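Local coordinates for protein metallo-beta-lactamase (Serratia marcescens, PDB 6K4X) that hydrolyses the amide bond of beta-lactam antibiotics, probably including carbapenems, with two zinc ions as a subclass B3 enzyme, at residues R3-N17 against V21-S33. Numbering follows the deposited sequence. Where two conformers were deposited one is given.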
loop_
_atom_site.group_PDB
_atom_site.type_symbol
_atom_site.label_atom_id
_atom_site.label_comp_id
_atom_site.label_asym_id
_atom_site.label_seq_id
_atom_site.Cartn_x
_atom_site.Cartn_y
_atom_site.Cartn_z
ATOM N N ARG A 3 13.390 12.097 4.398
ATOM C CA ARG A 3 12.387 11.114 3.880
ATOM C C ARG A 3 11.902 10.220 5.025
ATOM O O ARG A 3 11.843 9.013 4.873
ATOM C CB ARG A 3 12.984 10.256 2.759
ATOM C CG ARG A 3 13.439 11.054 1.544
ATOM C CD ARG A 3 13.150 10.365 0.225
ATOM N NE ARG A 3 13.140 11.304 -0.890
ATOM C CZ ARG A 3 12.080 12.014 -1.264
ATOM N NH1 ARG A 3 10.914 11.834 -0.663
ATOM N NH2 ARG A 3 12.182 12.886 -2.255
ATOM N N ASP A 4 11.573 10.830 6.166
ATOM C CA ASP A 4 10.977 10.121 7.295
ATOM C C ASP A 4 9.513 9.793 6.974
ATOM O O ASP A 4 8.897 10.341 6.040
ATOM C CB ASP A 4 11.144 10.897 8.604
ATOM C CG ASP A 4 12.600 11.099 8.995
ATOM O OD1 ASP A 4 13.372 10.125 8.893
ATOM O OD2 ASP A 4 12.951 12.225 9.406
ATOM N N TRP A 5 8.949 8.852 7.728
ATOM C CA TRP A 5 7.636 8.298 7.436
ATOM C C TRP A 5 6.542 9.352 7.534
ATOM O O TRP A 5 5.489 9.172 6.981
ATOM C CB TRP A 5 7.252 7.200 8.419
ATOM C CG TRP A 5 8.030 5.938 8.334
ATOM C CD1 TRP A 5 8.889 5.556 7.361
ATOM C CD2 TRP A 5 8.034 4.908 9.336
ATOM N NE1 TRP A 5 9.396 4.312 7.660
ATOM C CE2 TRP A 5 8.901 3.909 8.871
ATOM C CE3 TRP A 5 7.395 4.753 10.569
ATOM C CZ2 TRP A 5 9.130 2.744 9.602
ATOM C CZ3 TRP A 5 7.621 3.597 11.288
ATOM C CH2 TRP A 5 8.485 2.617 10.810
ATOM N N SER A 6 6.777 10.409 8.330
ATOM C CA SER A 6 5.787 11.452 8.565
ATOM C C SER A 6 6.118 12.745 7.817
ATOM O O SER A 6 5.412 13.723 8.012
ATOM C CB SER A 6 5.681 11.758 10.042
ATOM O OG SER A 6 5.261 10.606 10.761
ATOM N N SER A 7 7.157 12.751 7.002
ATOM C CA SER A 7 7.694 14.005 6.477
ATOM C C SER A 7 6.793 14.577 5.389
ATOM O O SER A 7 6.253 13.860 4.526
ATOM C CB SER A 7 9.073 13.820 5.945
ATOM O OG SER A 7 9.112 12.862 4.902
ATOM N N PRO A 8 6.690 15.919 5.325
ATOM C CA PRO A 8 6.070 16.562 4.169
ATOM C C PRO A 8 6.699 16.100 2.858
ATOM O O PRO A 8 7.899 15.765 2.780
ATOM C CB PRO A 8 6.334 18.049 4.427
ATOM C CG PRO A 8 6.304 18.137 5.934
ATOM C CD PRO A 8 7.031 16.886 6.392
ATOM N N GLN A 9 5.884 16.137 1.808
ATOM C CA GLN A 9 6.289 15.742 0.462
ATOM C C GLN A 9 5.314 16.395 -0.518
ATOM O O GLN A 9 4.110 16.174 -0.429
ATOM C CB GLN A 9 6.281 14.217 0.310
ATOM C CG GLN A 9 6.412 13.743 -1.130
ATOM C CD GLN A 9 7.737 14.093 -1.747
ATOM O OE1 GLN A 9 8.796 13.800 -1.182
ATOM N NE2 GLN A 9 7.689 14.695 -2.928
ATOM N N GLN A 10 5.822 17.250 -1.399
ATOM C CA GLN A 10 4.942 17.948 -2.310
ATOM C C GLN A 10 4.300 16.887 -3.196
ATOM O O GLN A 10 4.995 16.069 -3.809
ATOM C CB GLN A 10 5.728 18.955 -3.156
ATOM C CG GLN A 10 4.835 19.874 -3.981
ATOM C CD GLN A 10 4.060 20.854 -3.130
ATOM O OE1 GLN A 10 4.546 21.296 -2.079
ATOM N NE2 GLN A 10 2.860 21.198 -3.568
ATOM N N PRO A 11 2.961 16.859 -3.329
ATOM C CA PRO A 11 2.319 15.797 -4.108
ATOM C C PRO A 11 2.516 16.004 -5.610
ATOM O O PRO A 11 2.857 17.087 -6.061
ATOM C CB PRO A 11 0.850 15.878 -3.683
ATOM C CG PRO A 11 0.689 17.351 -3.337
ATOM C CD PRO A 11 1.986 17.729 -2.658
ATOM N N PHE A 12 2.291 14.931 -6.365
ATOM C CA PHE A 12 2.563 14.963 -7.782
ATOM C C PHE A 12 1.736 13.900 -8.474
ATOM O O PHE A 12 1.387 12.861 -7.903
ATOM C CB PHE A 12 4.053 14.740 -8.073
ATOM C CG PHE A 12 4.684 13.498 -7.487
ATOM C CD1 PHE A 12 5.078 13.485 -6.169
ATOM C CD2 PHE A 12 4.884 12.351 -8.248
ATOM C CE1 PHE A 12 5.679 12.364 -5.622
ATOM C CE2 PHE A 12 5.481 11.233 -7.703
ATOM C CZ PHE A 12 5.856 11.226 -6.382
ATOM N N THR A 13 1.427 14.170 -9.739
ATOM C CA THR A 13 0.680 13.208 -10.542
ATOM C C THR A 13 1.647 12.210 -11.164
ATOM O O THR A 13 2.643 12.591 -11.774
ATOM C CB THR A 13 -0.150 13.907 -11.619
ATOM O OG1 THR A 13 -1.075 14.753 -10.939
ATOM C CG2 THR A 13 -0.858 12.936 -12.539
ATOM N N ILE A 14 1.355 10.922 -11.029
ATOM C CA ILE A 14 2.179 9.879 -11.605
ATOM C C ILE A 14 1.695 9.552 -13.018
ATOM O O ILE A 14 2.498 9.435 -13.956
ATOM C CB ILE A 14 2.189 8.645 -10.684
ATOM C CG1 ILE A 14 3.069 8.968 -9.470
ATOM C CG2 ILE A 14 2.671 7.391 -11.399
ATOM C CD1 ILE A 14 3.014 7.976 -8.341
ATOM N N TYR A 15 0.385 9.365 -13.208
ATOM C CA TYR A 15 -0.150 9.089 -14.536
ATOM C C TYR A 15 -1.654 9.315 -14.488
ATOM O O TYR A 15 -2.336 8.770 -13.609
ATOM C CB TYR A 15 0.125 7.643 -14.959
ATOM C CG TYR A 15 -0.123 7.412 -16.429
ATOM C CD1 TYR A 15 0.867 7.713 -17.353
ATOM C CD2 TYR A 15 -1.334 6.935 -16.897
ATOM C CE1 TYR A 15 0.654 7.560 -18.713
ATOM C CE2 TYR A 15 -1.561 6.776 -18.257
ATOM C CZ TYR A 15 -0.574 7.116 -19.162
ATOM O OH TYR A 15 -0.769 6.963 -20.512
ATOM N N GLY A 16 -2.198 10.090 -15.416
ATOM C CA GLY A 16 -3.627 10.270 -15.492
ATOM C C GLY A 16 -4.183 10.769 -14.171
ATOM O O GLY A 16 -3.829 11.833 -13.698
ATOM N N ASN A 17 -5.128 10.024 -13.603
ATOM C CA ASN A 17 -5.788 10.371 -12.350
ATOM C C ASN A 17 -5.156 9.690 -11.124
ATOM O O ASN A 17 -5.820 9.632 -10.075
ATOM C CB ASN A 17 -7.281 10.050 -12.421
ATOM C CG ASN A 17 -7.567 8.580 -12.655
ATOM O OD1 ASN A 17 -6.794 7.864 -13.305
ATOM N ND2 ASN A 17 -8.702 8.107 -12.176
ATOM N N VAL A 21 0.238 11.300 -2.915
ATOM C CA VAL A 21 -0.127 12.231 -1.878
ATOM C C VAL A 21 0.454 11.818 -0.523
ATOM O O VAL A 21 0.045 12.352 0.512
ATOM C CB VAL A 21 -1.650 12.428 -1.787
ATOM C CG1 VAL A 21 -2.194 13.110 -3.027
ATOM C CG2 VAL A 21 -2.391 11.140 -1.485
ATOM N N GLY A 22 1.390 10.862 -0.509
ATOM C CA GLY A 22 1.996 10.397 0.723
ATOM C C GLY A 22 3.073 11.325 1.264
ATOM O O GLY A 22 3.231 12.495 0.889
ATOM N N THR A 23 3.816 10.772 2.223
ATOM C CA THR A 23 4.902 11.470 2.876
ATOM C C THR A 23 6.195 11.208 2.107
ATOM O O THR A 23 6.236 10.520 1.095
ATOM C CB THR A 23 5.004 11.020 4.338
ATOM O OG1 THR A 23 5.255 9.606 4.297
ATOM C CG2 THR A 23 3.764 11.344 5.139
ATOM N N GLY A 24 7.295 11.768 2.613
ATOM C CA GLY A 24 8.588 11.511 2.004
ATOM C C GLY A 24 8.977 10.049 2.074
ATOM O O GLY A 24 9.758 9.580 1.239
ATOM N N GLY A 25 8.458 9.327 3.062
ATOM C CA GLY A 25 8.899 7.979 3.322
ATOM C C GLY A 25 7.841 6.909 3.162
ATOM O O GLY A 25 8.199 5.729 3.181
ATOM N N ILE A 26 6.551 7.274 3.065
ATOM C CA ILE A 26 5.497 6.251 2.961
ATOM C C ILE A 26 4.545 6.652 1.846
ATOM O O ILE A 26 4.061 7.791 1.828
ATOM C CB ILE A 26 4.716 6.045 4.270
ATOM C CG1 ILE A 26 5.622 5.611 5.428
ATOM C CG2 ILE A 26 3.593 5.054 4.057
ATOM C CD1 ILE A 26 6.164 4.206 5.303
ATOM N N SER A 27 4.240 5.715 0.937
ATOM C CA SER A 27 3.353 6.012 -0.138
ATOM C C SER A 27 1.909 6.141 0.343
ATOM O O SER A 27 1.434 5.388 1.171
ATOM C CB SER A 27 3.409 4.947 -1.186
ATOM O OG SER A 27 4.700 4.884 -1.758
ATOM N N ALA A 28 1.200 7.072 -0.294
ATOM C CA ALA A 28 -0.242 7.121 -0.294
ATOM C C ALA A 28 -0.635 7.656 -1.664
ATOM O O ALA A 28 0.072 8.492 -2.236
ATOM C CB ALA A 28 -0.808 7.968 0.831
ATOM N N VAL A 29 -1.729 7.136 -2.210
ATOM C CA VAL A 29 -2.135 7.502 -3.544
ATOM C C VAL A 29 -3.588 7.945 -3.527
ATOM O O VAL A 29 -4.446 7.272 -2.948
ATOM C CB VAL A 29 -1.911 6.344 -4.530
ATOM C CG1 VAL A 29 -2.743 6.484 -5.794
ATOM C CG2 VAL A 29 -0.440 6.229 -4.878
ATOM N N LEU A 30 -3.873 9.027 -4.251
ATOM C CA LEU A 30 -5.233 9.408 -4.532
ATOM C C LEU A 30 -5.561 9.064 -5.976
ATOM O O LEU A 30 -4.870 9.517 -6.896
ATOM C CB LEU A 30 -5.412 10.900 -4.290
ATOM C CG LEU A 30 -6.865 11.360 -4.318
ATOM C CD1 LEU A 30 -7.585 10.993 -3.039
ATOM C CD2 LEU A 30 -6.964 12.841 -4.576
ATOM N N LEU A 31 -6.614 8.274 -6.149
ATOM C CA LEU A 31 -7.155 7.979 -7.445
ATOM C C LEU A 31 -8.412 8.827 -7.599
ATOM O O LEU A 31 -9.376 8.610 -6.870
ATOM C CB LEU A 31 -7.489 6.496 -7.522
ATOM C CG LEU A 31 -7.963 6.002 -8.878
ATOM C CD1 LEU A 31 -6.895 6.153 -9.953
ATOM C CD2 LEU A 31 -8.415 4.556 -8.799
ATOM N N SER A 32 -8.371 9.820 -8.487
ATOM C CA SER A 32 -9.379 10.874 -8.493
ATOM C C SER A 32 -10.423 10.654 -9.589
ATOM O O SER A 32 -10.158 10.053 -10.632
ATOM C CB SER A 32 -8.762 12.231 -8.633
ATOM O OG SER A 32 -7.988 12.311 -9.817
ATOM N N SER A 33 -11.621 11.208 -9.355
ATOM C CA SER A 33 -12.601 11.304 -10.397
ATOM C C SER A 33 -13.533 12.459 -10.108
ATOM O O SER A 33 -13.684 12.875 -8.975
ATOM C CB SER A 33 -13.398 10.030 -10.563
ATOM O OG SER A 33 -14.572 10.002 -9.743
HETATM O O HOH W 1 2.991 13.770 -1.636
#
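Arg3 and Trp5 of the N-terminal arm lie against the Thr23-Ile26 turn at the zinc-site end of the meander 12-15, 18-20, 29-31, at the edge of one sheet of the metallo-beta-lactamase alpha-beta/beta-alpha fold. From CB outward Arg3 follows Gly24: CB lies 3.6 Å from Gly24 O, with CG a little farther off. The bend at chi2 (-141°) brings CD back to the same oxygen. NH1 then donates to Gly24 O at 3.2 Å, within the carbonyl plane and on a lone pair. NH1 also donates to Gln9 OE1, so two acceptors at the guanidinium edge fix its rotation. Trp5 lays one face of its five-membered ring on Ile26 CD1, a CH-pi contact 4.0 Å from the centroid. Beyond this pair lie two ligands of one zinc ion: Ile26 touches His215, and Trp5 approaches Asp76. Thr23 OG1 serves both segments, accepting from Ile26 N in an ST motif and donating to Trp5 O from above the carbonyl plane. Gly24 N binds Ser7 O, with a weak second bond to Ser7 OG. A water lies within hydrogen-bonding distance of both Gln9 O and Gly22 O, and Pro11 CB rests on Val21 CG1. At the far end Asn17 O takes the N-H of Ser32, while Asn17 OD1 pairs with Ser161 OG of strand 155-163 in the other sheet. Asn17 turns ND2 onto Ser32 O, a nearly straight bond of 2.9 Å lying in the amide plane.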